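Local coordinates for protein putative sulfatase yidJ (Bacteroides fragilis, PDB 2QZU) that probably hydrolyses sulfate esters as a metal-dependent arylsulfatase-like enzyme of the sulfatase family, at residues Y38-I43 and R335-I339; N97-A103 and H134-P138; W199-A205 and V226-P230. One frame throughout, in Å; residues are numbered along the deposited sequence.

How the interactions relate
All three contacts belong to the sulfatase core, built around one large mixed beta-sheet. Interaction 1 joins residues far apart in sequence, and the other two are nested inside the long loop it closes; interaction 2 closes before interaction 3 opens. Interactions 1 and 3 both reach the beta-sheet, through strands 338-341 and 222-228, and their centres are about 17 Å apart. Interaction 2 joins two loops, one of them following strand 126-130; its centre is about 26 Å from that of interaction 1 and about 22 Å from that of interaction 3. None touches another. Two thus fasten a loop or a helix to the beta-sheet, while the third lies beside the predicted formylglycine position, Ser76.

Interaction 1 (Y38-I43 and R335-I339); sequences YRGDAI and RIPMI
Asp41 and Arg335 meet at about a right angle: carboxylate and guanidinium planes are 70° apart, and NH1 of Arg335 reaches OD1 of Asp41 at 3.1 Å, from above the carboxylate plane, in a salt bridge. The arginine curls back through chi2 -88° and chi3 -62°, which lays one guanidinium face over the CA of Gly40, 4.0 Å from CZ of Arg335. Two waters sit in the guanidinium plane: one links Arg335 NH1 to Gly40 O, the other links Arg335 NE to Asp41 OD1. Arg335 NH2 bonds to the carbonyl of Ala69. Next to this polar group, Gly40 N donates to Arg335 O at 3.1 Å. The turn is type I, Arg39 to Ala42, in the loop after strand 29-35, and it packs on the lead-in to strand 338-341 of the large beta-sheet, just after helix 331-334. Pro337 touches two apolar side chains, Tyr38 and Ile43. Pro337 CG comes obliquely to the Tyr38 ring, 3.6 Å from Tyr38 CD1, while Pro337 CB touches Ile43 CD1 at 3.6 Å. That same Ile43 methyl, CD1, reaches on to CD1 of Ile339, 4.2 Å away. The Tyr38 ring also meets Phe310 edge-to-face.

Interaction 2 (N97-A103 and H134-P138); sequences NCNSETA and HLDAP
His134, which closes the Gly-Lys-Trp-His motif of sulfatases, points its imidazole at the loop holding Cys98, beside the predicted formylglycine position Ser76, here an unmodified serine. The ring hangs between two partners. NE2 of His134 donates to Cys98 O at 3.1 Å, on a lone pair in the carbonyl plane, with an N-H...O angle of 147°; ND1 pairs with the Ser76 hydroxyl. Bonds at both nitrogens should fix the rotation of the imidazole. Ser77 OG ties the same two segments together, being hydrogen-bonded to Cys98 N and to His134 O.

Cys98 is the residue most deeply covered by the contact. With SG anti to its own carbonyl carbon (chi1 -66°), the sulfur of Cys98 lies against the backbone of the other segment, 3.7 Å from Leu135 C, and CB of Cys98 sits 3.4 Å from Asp136 O. Further along, the Pro138 ring packs on the Asn99 backbone, CD of Pro138 being 3.5 Å from Asn99 C, and the methyls Ala103 CB and Ala137 CB meet at 3.8 Å.

The 97-103 loop is stiffened from within: Asn99 OD1 accepts from Thr102 N at 2.9 Å, an Asx motif, and Thr102 OG1 donates to Asn97 O at 2.7 Å. Glu101 OE1 of this loop is hydrogen-bonded to Ala21 N of the second subunit.

A histidine held beside the formylglycine position, two residues after the lysine of the same motif (Lys132), is consistent with the active site of sulfatases.

Interaction 3 (W199-A205 and V226-P230); sequences WGPEYEA and VSMNP
Met228, Glu204 and Pro230 carry most of this contact, in which helix 200-205 runs almost antiparallel to strand 226-228 (171°, axes 8.8 Å apart). Met228, modelled as selenomethionine, extends fully along the helix surface, its SE 4.0 Å from Pro201 CB and its CE near Ala205. Glu204 runs alongside it the other way, from helix to strand, laying Glu204 OE1 3.3 Å from Met228 CG.

The carboxylate of Glu204 is buried, and two waters link it to the strand backbone. One gives a hydrogen to OE1 and accepts from Asn229 N; the other donates both to OE2 of Glu204, at 2.6 Å, and to Ser227 O, at 2.7 Å. Tyr183 OH is a further partner of OE2.

CD of Pro230 lies against CG of Pro201, 3.6 Å away, and CG of Pro230 is 3.7 Å from Trp199 CZ2. Pro201 also rests CD over the centre of the Trp199 ring face, so the three residues form one apolar cluster at the helix start. Trp199 occupies the N-cap position, and its NE1 bonds Leu237 O.

Helix 200-213 lies on the connection from strand 168-172 to parallel strand 222-228, past strand 126-130: a beta-alpha-beta type crossover with a short hairpin inserted before the helix, as in the alkaline phosphatase-like fold.

Interaction 1 (Y38-I43 and R335-I339)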
ATOM      1  N   TYR A  38       5.630  -4.068  18.140  1.00  4.16           N
ATOM      2  CA  TYR A  38       6.460  -5.264  18.299  1.00  4.49           C
ATOM      3  C   TYR A  38       5.851  -6.209  19.352  1.00  5.49           C
ATOM      4  O   TYR A  38       5.738  -5.853  20.525  1.00  5.74           O
ATOM      5  CB  TYR A  38       7.874  -4.833  18.725  1.00  6.61           C
ATOM      6  CG  TYR A  38       8.946  -5.907  18.639  1.00  2.86           C
ATOM      7  CD1 TYR A  38       8.815  -7.116  19.325  1.00  6.47           C
ATOM      8  CD2 TYR A  38      10.101  -5.699  17.884  1.00  9.90           C
ATOM      9  CE1 TYR A  38       9.813  -8.094  19.260  1.00  5.45           C
ATOM     10  CE2 TYR A  38      11.105  -6.670  17.815  1.00  9.17           C
ATOM     11  CZ  TYR A  38      10.951  -7.864  18.505  1.00  7.76           C
ATOM     12  OH  TYR A  38      11.933  -8.829  18.443  1.00  5.68           O
ATOM     13  N   ARG A  39       5.458  -7.412  18.929  1.00  4.18           N
ATOM     14  CA  ARG A  39       4.868  -8.397  19.843  1.00  7.61           C
ATOM     15  C   ARG A  39       5.885  -8.998  20.806  1.00  7.90           C
ATOM     16  O   ARG A  39       7.002  -9.338  20.415  1.00  6.48           O
ATOM     17  CB  ARG A  39       4.204  -9.537  19.065  1.00  9.30           C
ATOM     18  CG  ARG A  39       2.905  -9.148  18.390  1.00  6.93           C
ATOM     19  CD  ARG A  39       2.136 -10.367  17.884  1.00 10.14           C
ATOM     20  NE  ARG A  39       2.808 -11.071  16.792  1.00  4.93           N
ATOM     21  CZ  ARG A  39       3.639 -12.100  16.951  1.00  9.88           C
ATOM     22  NH1 ARG A  39       3.917 -12.560  18.163  1.00  9.61           N
ATOM     23  NH2 ARG A  39       4.177 -12.682  15.888  1.00  7.87           N
ATOM     24  N   GLY A  40       5.476  -9.152  22.060  1.00  8.46           N
ATOM     25  CA  GLY A  40       6.359  -9.703  23.073  1.00 10.71           C
ATOM     26  C   GLY A  40       6.933 -11.082  22.787  1.00 10.47           C
ATOM     27  O   GLY A  40       8.099 -11.338  23.090  1.00  9.90           O
ATOM     28  N   ASP A  41       6.141 -11.981  22.211  1.00 10.00           N
ATOM     29  CA  ASP A  41       6.644 -13.324  21.932  1.00  7.28           C
ATOM     30  C   ASP A  41       7.490 -13.430  20.670  1.00  8.06           C
ATOM     31  O   ASP A  41       8.024 -14.495  20.373  1.00  8.23           O
ATOM     32  CB  ASP A  41       5.494 -14.337  21.857  1.00 11.44           C
ATOM     33  CG  ASP A  41       4.838 -14.577  23.207  1.00 16.75           C
ATOM     34  OD1 ASP A  41       5.517 -14.382  24.237  1.00 12.72           O
ATOM     35  OD2 ASP A  41       3.654 -14.971  23.237  1.00 24.06           O
ATOM     36  N   ALA A  42       7.625 -12.329  19.937  1.00  6.45           N
ATOM     37  CA  ALA A  42       8.415 -12.340  18.711  1.00  8.74           C
ATOM     38  C   ALA A  42       9.889 -12.063  18.989  1.00 12.62           C
ATOM     39  O   ALA A  42      10.508 -11.221  18.344  1.00 11.74           O
ATOM     40  CB  ALA A  42       7.865 -11.319  17.717  1.00 13.06           C
ATOM     41  N   ILE A  43      10.435 -12.772  19.973  1.00 11.11           N
ATOM     42  CA  ILE A  43      11.843 -12.657  20.337  1.00 16.12           C
ATOM     43  C   ILE A  43      12.374 -14.083  20.254  1.00 16.47           C
ATOM     44  O   ILE A  43      11.791 -15.001  20.833  1.00 19.08           O
ATOM     45  CB  ILE A  43      12.032 -12.128  21.780  1.00 18.68           C
ATOM     46  CG1 ILE A  43      11.451 -10.717  21.905  1.00 15.28           C
ATOM     47  CG2 ILE A  43      13.515 -12.102  22.132  1.00 18.16           C
ATOM     48  CD1 ILE A  43      11.490 -10.161  23.323  1.00 15.82           C
ATOM     49  N   ARG A 335       0.761  -7.910  25.042  1.00  4.04           N
ATOM     50  CA  ARG A 335       2.134  -8.338  25.307  1.00  5.58           C
ATOM     51  C   ARG A 335       3.189  -7.623  24.468  1.00  9.54           C
ATOM     52  O   ARG A 335       3.099  -7.561  23.240  1.00  8.55           O
ATOM     53  CB  ARG A 335       2.251  -9.856  25.135  1.00  7.47           C
ATOM     54  CG  ARG A 335       1.703 -10.643  26.319  1.00 14.15           C
ATOM     55  CD  ARG A 335       2.774 -10.846  27.383  1.00 11.91           C
ATOM     56  NE  ARG A 335       3.879 -11.622  26.831  1.00  9.99           N
ATOM     57  CZ  ARG A 335       5.104 -11.155  26.606  1.00  8.07           C
ATOM     58  NH1 ARG A 335       6.023 -11.953  26.083  1.00 13.63           N
ATOM     59  NH2 ARG A 335       5.421  -9.906  26.925  1.00 10.58           N
ATOM     60  N   ILE A 336       4.188  -7.075  25.154  1.00  5.65           N
ATOM     61  CA  ILE A 336       5.276  -6.356  24.510  1.00  5.33           C
ATOM     62  C   ILE A 336       6.630  -6.843  25.004  1.00  7.05           C
ATOM     63  O   ILE A 336       6.742  -7.426  26.090  1.00  8.85           O
ATOM     64  CB  ILE A 336       5.210  -4.832  24.801  1.00  4.40           C
ATOM     65  CG1 ILE A 336       5.231  -4.588  26.315  1.00 10.21           C
ATOM     66  CG2 ILE A 336       3.963  -4.234  24.183  1.00  5.81           C
ATOM     67  CD1 ILE A 336       5.399  -3.120  26.713  1.00  3.17           C
ATOM     68  N   PRO A 337       7.675  -6.646  24.189  1.00  6.26           N
ATOM     69  CA  PRO A 337       9.005  -7.075  24.614  1.00  8.70           C
ATOM     70  C   PRO A 337       9.442  -6.094  25.694  1.00  7.44           C
ATOM     71  O   PRO A 337       8.965  -4.955  25.740  1.00  4.87           O
ATOM     72  CB  PRO A 337       9.834  -6.941  23.344  1.00  7.17           C
ATOM     73  CG  PRO A 337       9.188  -5.790  22.643  1.00  9.79           C
ATOM     74  CD  PRO A 337       7.713  -6.102  22.822  1.00  9.66           C
HETATM   75  N   MSE A 338      10.337  -6.537  26.561  1.00  7.63           N
HETATM   76  CA  MSE A 338      10.832  -5.698  27.638  1.00  6.72           C
HETATM   77  C   MSE A 338      12.141  -6.312  28.099  1.00 11.01           C
HETATM   78  O   MSE A 338      12.162  -7.190  28.963  1.00  8.10           O
HETATM   79  CB  MSE A 338       9.816  -5.673  28.787  1.00  9.18           C
HETATM   80  CG  MSE A 338      10.204  -4.844  29.991  1.00 11.54           C
HETATM   81 SE   MSE A 338      10.108  -2.940  29.683  1.00 30.18          SE
HETATM   82  CE  MSE A 338       8.169  -2.718  29.623  1.00 11.74           C
ATOM     83  N   ILE A 339      13.227  -5.859  27.483  1.00  6.45           N
ATOM     84  CA  ILE A 339      14.570  -6.329  27.794  1.00  7.39           C
ATOM     85  C   ILE A 339      15.337  -5.158  28.391  1.00 10.47           C
ATOM     86  O   ILE A 339      15.324  -4.055  27.845  1.00  8.77           O
ATOM     87  CB  ILE A 339      15.299  -6.807  26.519  1.00  5.58           C
ATOM     88  CG1 ILE A 339      14.530  -7.962  25.877  1.00  8.54           C
ATOM     89  CG2 ILE A 339      16.719  -7.250  26.862  1.00 10.84           C
ATOM     90  CD1 ILE A 339      15.089  -8.397  24.544  1.00 15.41           C
TER
HETATM   91  O   HOH W   1       8.341 -10.662  25.746  1.00 10.93           O
HETATM   92  O   HOH W   2       3.024 -14.037  26.289  1.00 27.29           O

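Interaction 2 (N97-A103 and H134-P138)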
ATOM      1  N   ASN A  97      -5.415   8.075  19.442  1.00  8.78           N
ATOM      2  CA  ASN A  97      -4.270   8.456  18.618  1.00  4.47           C
ATOM      3  C   ASN A  97      -4.347   9.939  18.313  1.00  6.21           C
ATOM      4  O   ASN A  97      -5.437  10.509  18.214  1.00  8.39           O
ATOM      5  CB  ASN A  97      -4.272   7.708  17.279  1.00  3.40           C
ATOM      6  CG  ASN A  97      -3.671   6.320  17.377  1.00  7.57           C
ATOM      7  OD1 ASN A  97      -4.169   5.377  16.763  1.00 18.97           O
ATOM      8  ND2 ASN A  97      -2.594   6.191  18.139  1.00  7.10           N
ATOM      9  N   CYS A  98      -3.187  10.565  18.160  1.00  5.44           N
ATOM     10  CA  CYS A  98      -3.156  11.970  17.812  1.00  2.47           C
ATOM     11  C   CYS A  98      -3.380  12.030  16.308  1.00  4.29           C
ATOM     12  O   CYS A  98      -2.704  11.343  15.541  1.00  5.78           O
ATOM     13  CB  CYS A  98      -1.805  12.595  18.166  1.00  5.17           C
ATOM     14  SG  CYS A  98      -1.467  12.644  19.942  1.00 10.30           S
ATOM     15  N   ASN A  99      -4.369  12.818  15.908  1.00  5.20           N
ATOM     16  CA  ASN A  99      -4.709  13.030  14.508  1.00  4.80           C
ATOM     17  C   ASN A  99      -5.739  14.152  14.505  1.00  8.48           C
ATOM     18  O   ASN A  99      -6.190  14.585  15.569  1.00  5.24           O
ATOM     19  CB  ASN A  99      -5.273  11.753  13.851  1.00  4.19           C
ATOM     20  CG  ASN A  99      -6.510  11.212  14.556  1.00  5.77           C
ATOM     21  OD1 ASN A  99      -7.436  11.953  14.868  1.00  7.75           O
ATOM     22  ND2 ASN A  99      -6.531   9.902  14.794  1.00  7.82           N
ATOM     23  N   SER A 100      -6.115  14.628  13.325  1.00  7.13           N
ATOM     24  CA  SER A 100      -7.071  15.727  13.246  1.00  9.80           C
ATOM     25  C   SER A 100      -8.472  15.407  13.764  1.00  8.16           C
ATOM     26  O   SER A 100      -9.238  16.317  14.074  1.00 10.99           O
ATOM     27  CB  SER A 100      -7.148  16.254  11.810  1.00 11.26           C
ATOM     28  OG  SER A 100      -7.541  15.242  10.910  1.00 11.99           O
ATOM     29  N   GLU A 101      -8.810  14.125  13.863  1.00  6.48           N
ATOM     30  CA  GLU A 101     -10.126  13.731  14.359  1.00 10.50           C
ATOM     31  C   GLU A 101     -10.214  13.919  15.875  1.00  9.58           C
ATOM     32  O   GLU A 101     -11.252  14.315  16.402  1.00 12.20           O
ATOM     33  CB  GLU A 101     -10.411  12.263  14.011  1.00 11.04           C
ATOM     34  CG  GLU A 101     -11.736  11.738  14.549  1.00 19.13           C
ATOM     35  CD  GLU A 101     -11.983  10.281  14.192  1.00 21.96           C
ATOM     36  OE1 GLU A 101     -11.221   9.408  14.660  1.00 25.62           O
ATOM     37  OE2 GLU A 101     -12.942  10.011  13.438  1.00 37.04           O
ATOM     38  N   THR A 102      -9.116  13.641  16.573  1.00  8.14           N
ATOM     39  CA  THR A 102      -9.095  13.765  18.026  1.00  6.30           C
ATOM     40  C   THR A 102      -8.581  15.116  18.513  1.00  8.39           C
ATOM     41  O   THR A 102      -8.741  15.460  19.684  1.00 11.19           O
ATOM     42  CB  THR A 102      -8.227  12.662  18.656  1.00 10.99           C
ATOM     43  OG1 THR A 102      -6.871  12.814  18.219  1.00  5.82           O
ATOM     44  CG2 THR A 102      -8.735  11.288  18.242  1.00  7.81           C
ATOM     45  N   ALA A 103      -7.973  15.879  17.613  1.00  8.56           N
ATOM     46  CA  ALA A 103      -7.417  17.182  17.961  1.00 11.86           C
ATOM     47  C   ALA A 103      -8.396  18.139  18.643  1.00 13.58           C
ATOM     48  O   ALA A 103      -8.037  18.811  19.607  1.00 13.27           O
ATOM     49  CB  ALA A 103      -6.828  17.843  16.723  1.00 12.06           C
ATOM     50  N   HIS A 134       4.742  10.960  17.935  1.00  3.48           N
ATOM     51  CA  HIS A 134       3.289  10.790  17.889  1.00  3.81           C
ATOM     52  C   HIS A 134       2.533  11.258  19.135  1.00  5.27           C
ATOM     53  O   HIS A 134       1.666  10.546  19.638  1.00  5.97           O
ATOM     54  CB  HIS A 134       2.934   9.323  17.609  1.00  9.02           C
ATOM     55  CG  HIS A 134       1.579   9.139  16.995  1.00  6.19           C
ATOM     56  ND1 HIS A 134       0.973   7.903  16.881  1.00 10.33           N
ATOM     57  CD2 HIS A 134       0.716  10.028  16.451  1.00  6.98           C
ATOM     58  CE1 HIS A 134      -0.200   8.044  16.292  1.00  8.04           C
ATOM     59  NE2 HIS A 134      -0.382   9.325  16.020  1.00  6.55           N
ATOM     60  N   LEU A 135       2.860  12.449  19.630  1.00  2.07           N
ATOM     61  CA  LEU A 135       2.176  12.976  20.805  1.00  3.11           C
ATOM     62  C   LEU A 135       1.680  14.413  20.613  1.00  6.39           C
ATOM     63  O   LEU A 135       1.312  15.084  21.579  1.00  6.91           O
ATOM     64  CB  LEU A 135       3.093  12.884  22.033  1.00  5.50           C
ATOM     65  CG  LEU A 135       3.179  11.482  22.650  1.00  3.16           C
ATOM     66  CD1 LEU A 135       4.329  11.428  23.648  1.00  6.64           C
ATOM     67  CD2 LEU A 135       1.849  11.136  23.326  1.00  4.83           C
ATOM     68  N   ASP A 136       1.662  14.874  19.364  1.00  5.69           N
ATOM     69  CA  ASP A 136       1.186  16.224  19.047  1.00  2.49           C
ATOM     70  C   ASP A 136      -0.041  16.179  18.128  1.00  5.13           C
ATOM     71  O   ASP A 136      -0.081  15.410  17.168  1.00  9.09           O
ATOM     72  CB  ASP A 136       2.289  17.041  18.365  1.00  6.07           C
ATOM     73  CG  ASP A 136       3.507  17.233  19.249  1.00  8.37           C
ATOM     74  OD1 ASP A 136       3.351  17.696  20.398  1.00  9.70           O
ATOM     75  OD2 ASP A 136       4.623  16.921  18.791  1.00  8.92           O
ATOM     76  N   ALA A 137      -1.037  17.010  18.429  1.00  8.29           N
ATOM     77  CA  ALA A 137      -2.256  17.080  17.622  1.00  8.70           C
ATOM     78  C   ALA A 137      -2.014  17.917  16.363  1.00  7.18           C
ATOM     79  O   ALA A 137      -1.545  19.052  16.441  1.00  9.66           O
ATOM     80  CB  ALA A 137      -3.391  17.695  18.445  1.00  9.71           C
ATOM     81  N   PRO A 138      -2.326  17.367  15.180  1.00  6.69           N
ATOM     82  CA  PRO A 138      -2.108  18.146  13.957  1.00  9.19           C
ATOM     83  C   PRO A 138      -3.074  19.332  13.877  1.00  9.21           C
ATOM     84  O   PRO A 138      -4.171  19.283  14.430  1.00  8.07           O
ATOM     85  CB  PRO A 138      -2.370  17.128  12.842  1.00 10.74           C
ATOM     86  CG  PRO A 138      -2.112  15.790  13.503  1.00  9.13           C
ATOM     87  CD  PRO A 138      -2.734  15.987  14.864  1.00  5.28           C
TER

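Interaction 3 (W199-A205 and V226-P230)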
ATOM      1  N   TRP A 199      16.411   3.050   4.938  1.00  6.26           N
ATOM      2  CA  TRP A 199      15.384   2.453   5.789  1.00  7.63           C
ATOM      3  C   TRP A 199      15.412   3.148   7.149  1.00  5.31           C
ATOM      4  O   TRP A 199      16.478   3.358   7.721  1.00  6.84           O
ATOM      5  CB  TRP A 199      15.634   0.944   5.936  1.00  4.11           C
ATOM      6  CG  TRP A 199      14.465   0.172   6.511  1.00  4.11           C
ATOM      7  CD1 TRP A 199      13.149   0.270   6.140  1.00  3.32           C
ATOM      8  CD2 TRP A 199      14.521  -0.845   7.516  1.00  2.56           C
ATOM      9  NE1 TRP A 199      12.385  -0.626   6.855  1.00  7.00           N
ATOM     10  CE2 TRP A 199      13.203  -1.323   7.708  1.00  5.78           C
ATOM     11  CE3 TRP A 199      15.561  -1.402   8.277  1.00  4.32           C
ATOM     12  CZ2 TRP A 199      12.894  -2.334   8.628  1.00  4.11           C
ATOM     13  CZ3 TRP A 199      15.254  -2.410   9.193  1.00  4.07           C
ATOM     14  CH2 TRP A 199      13.931  -2.864   9.360  1.00  3.85           C
ATOM     15  N   GLY A 200      14.235   3.507   7.653  1.00  5.14           N
ATOM     16  CA  GLY A 200      14.137   4.201   8.927  1.00  5.93           C
ATOM     17  C   GLY A 200      15.072   3.744  10.033  1.00  7.44           C
ATOM     18  O   GLY A 200      15.893   4.534  10.505  1.00  9.56           O
ATOM     19  N   PRO A 201      14.971   2.480  10.477  1.00  6.81           N
ATOM     20  CA  PRO A 201      15.818   1.935  11.543  1.00  7.99           C
ATOM     21  C   PRO A 201      17.308   2.089  11.272  1.00 10.97           C
ATOM     22  O   PRO A 201      18.094   2.246  12.202  1.00  8.28           O
ATOM     23  CB  PRO A 201      15.391   0.471  11.607  1.00  5.56           C
ATOM     24  CG  PRO A 201      13.936   0.545  11.242  1.00  7.05           C
ATOM     25  CD  PRO A 201      13.967   1.486  10.055  1.00  6.88           C
ATOM     26  N   GLU A 202      17.682   2.021   9.997  1.00 10.01           N
ATOM     27  CA  GLU A 202      19.076   2.161   9.589  1.00  9.76           C
ATOM     28  C   GLU A 202      19.576   3.573   9.842  1.00  8.72           C
ATOM     29  O   GLU A 202      20.648   3.768  10.418  1.00  7.89           O
ATOM     30  CB  GLU A 202      19.232   1.847   8.100  1.00 10.92           C
ATOM     31  CG  GLU A 202      19.579   0.416   7.783  1.00 23.88           C
ATOM     32  CD  GLU A 202      19.827   0.206   6.301  1.00 35.33           C
ATOM     33  OE1 GLU A 202      20.605   0.992   5.716  1.00 32.17           O
ATOM     34  OE2 GLU A 202      19.249  -0.741   5.726  1.00 28.61           O
ATOM     35  N   TYR A 203      18.793   4.553   9.400  1.00  5.09           N
ATOM     36  CA  TYR A 203      19.144   5.958   9.570  1.00  7.03           C
ATOM     37  C   TYR A 203      19.139   6.320  11.050  1.00  7.24           C
ATOM     38  O   TYR A 203      20.068   6.953  11.555  1.00  7.78           O
ATOM     39  CB  TYR A 203      18.144   6.844   8.826  1.00  4.99           C
ATOM     40  CG  TYR A 203      18.383   8.330   9.016  1.00  8.07           C
ATOM     41  CD1 TYR A 203      19.484   8.966   8.438  1.00  9.54           C
ATOM     42  CD2 TYR A 203      17.505   9.098   9.778  1.00  7.37           C
ATOM     43  CE1 TYR A 203      19.699  10.333   8.619  1.00 10.39           C
ATOM     44  CE2 TYR A 203      17.710  10.455   9.963  1.00  6.35           C
ATOM     45  CZ  TYR A 203      18.802  11.068   9.385  1.00  8.70           C
ATOM     46  OH  TYR A 203      18.993  12.412   9.589  1.00 14.12           O
ATOM     47  N   GLU A 204      18.084   5.910  11.740  1.00  5.18           N
ATOM     48  CA  GLU A 204      17.960   6.194  13.158  1.00  3.87           C
ATOM     49  C   GLU A 204      19.122   5.621  13.957  1.00  6.82           C
ATOM     50  O   GLU A 204      19.662   6.291  14.834  1.00  5.79           O
ATOM     51  CB  GLU A 204      16.615   5.670  13.663  1.00  6.80           C
ATOM     52  CG  GLU A 204      15.461   6.535  13.177  1.00  4.48           C
ATOM     53  CD  GLU A 204      14.151   5.785  13.042  1.00 13.28           C
ATOM     54  OE1 GLU A 204      14.076   4.618  13.485  1.00 16.46           O
ATOM     55  OE2 GLU A 204      13.193   6.371  12.489  1.00 15.74           O
ATOM     56  N   ALA A 205      19.517   4.389  13.653  1.00  4.11           N
ATOM     57  CA  ALA A 205      20.636   3.775  14.353  1.00  7.18           C
ATOM     58  C   ALA A 205      21.923   4.545  14.047  1.00 10.45           C
ATOM     59  O   ALA A 205      22.781   4.703  14.915  1.00  9.33           O
ATOM     60  CB  ALA A 205      20.779   2.306  13.944  1.00  8.00           C
ATOM     61  N   VAL A 226      15.444   6.105  21.175  1.00  4.69           N
ATOM     62  CA  VAL A 226      15.485   5.759  19.762  1.00  4.35           C
ATOM     63  C   VAL A 226      14.151   5.042  19.546  1.00  5.64           C
ATOM     64  O   VAL A 226      13.959   3.920  20.005  1.00  3.99           O
ATOM     65  CB  VAL A 226      16.664   4.817  19.427  1.00  5.09           C
ATOM     66  CG1 VAL A 226      16.681   4.519  17.938  1.00  8.49           C
ATOM     67  CG2 VAL A 226      17.978   5.464  19.843  1.00  3.40           C
ATOM     68  N   SER A 227      13.234   5.723  18.865  1.00  5.60           N
ATOM     69  CA  SER A 227      11.890   5.214  18.609  1.00  6.86           C
ATOM     70  C   SER A 227      11.723   4.806  17.145  1.00  5.86           C
ATOM     71  O   SER A 227      11.431   5.641  16.286  1.00  5.58           O
ATOM     72  CB  SER A 227      10.876   6.302  18.984  1.00  4.96           C
ATOM     73  OG  SER A 227       9.543   5.886  18.756  1.00  7.45           O
HETATM   74  N   MSE A 228      11.901   3.515  16.871  1.00  4.81           N
HETATM   75  CA  MSE A 228      11.794   2.995  15.508  1.00  6.39           C
HETATM   76  C   MSE A 228      10.359   2.652  15.134  1.00  4.03           C
HETATM   77  O   MSE A 228       9.566   2.252  15.986  1.00  7.16           O
HETATM   78  CB  MSE A 228      12.681   1.761  15.359  1.00  7.37           C
HETATM   79  CG  MSE A 228      14.156   2.045  15.607  1.00  4.56           C
HETATM   80 SE   MSE A 228      15.204   0.414  15.603  1.00 22.06          SE
HETATM   81  CE  MSE A 228      16.975   1.196  15.753  1.00 14.66           C
ATOM     82  N   ASN A 229      10.038   2.799  13.853  1.00  5.09           N
ATOM     83  CA  ASN A 229       8.688   2.534  13.367  1.00  6.60           C
ATOM     84  C   ASN A 229       8.437   1.050  13.078  1.00  5.11           C
ATOM     85  O   ASN A 229       7.495   0.467  13.616  1.00  5.67           O
ATOM     86  CB  ASN A 229       8.396   3.396  12.134  1.00  8.87           C
ATOM     87  CG  ASN A 229       6.920   3.722  11.994  1.00  9.42           C
ATOM     88  OD1 ASN A 229       6.067   2.855  12.167  1.00 11.74           O
ATOM     89  ND2 ASN A 229       6.612   4.975  11.680  1.00 15.04           N
ATOM     90  N   PRO A 230       9.258   0.418  12.217  1.00  5.46           N
ATOM     91  CA  PRO A 230       9.000  -1.008  11.971  1.00  5.08           C
ATOM     92  C   PRO A 230       9.126  -1.709  13.328  1.00  4.58           C
ATOM     93  O   PRO A 230       9.859  -1.240  14.193  1.00  7.41           O
ATOM     94  CB  PRO A 230      10.132  -1.409  11.028  1.00  3.76           C
ATOM     95  CG  PRO A 230      10.468  -0.122  10.309  1.00  5.34           C
ATOM     96  CD  PRO A 230      10.398   0.905  11.416  1.00  4.50           C
TER
HETATM   97  O   HOH W   3      12.109   3.438  11.969  1.00  6.75           O
HETATM   98  O   HOH W   4      10.921   5.816  13.633  1.00  9.98           O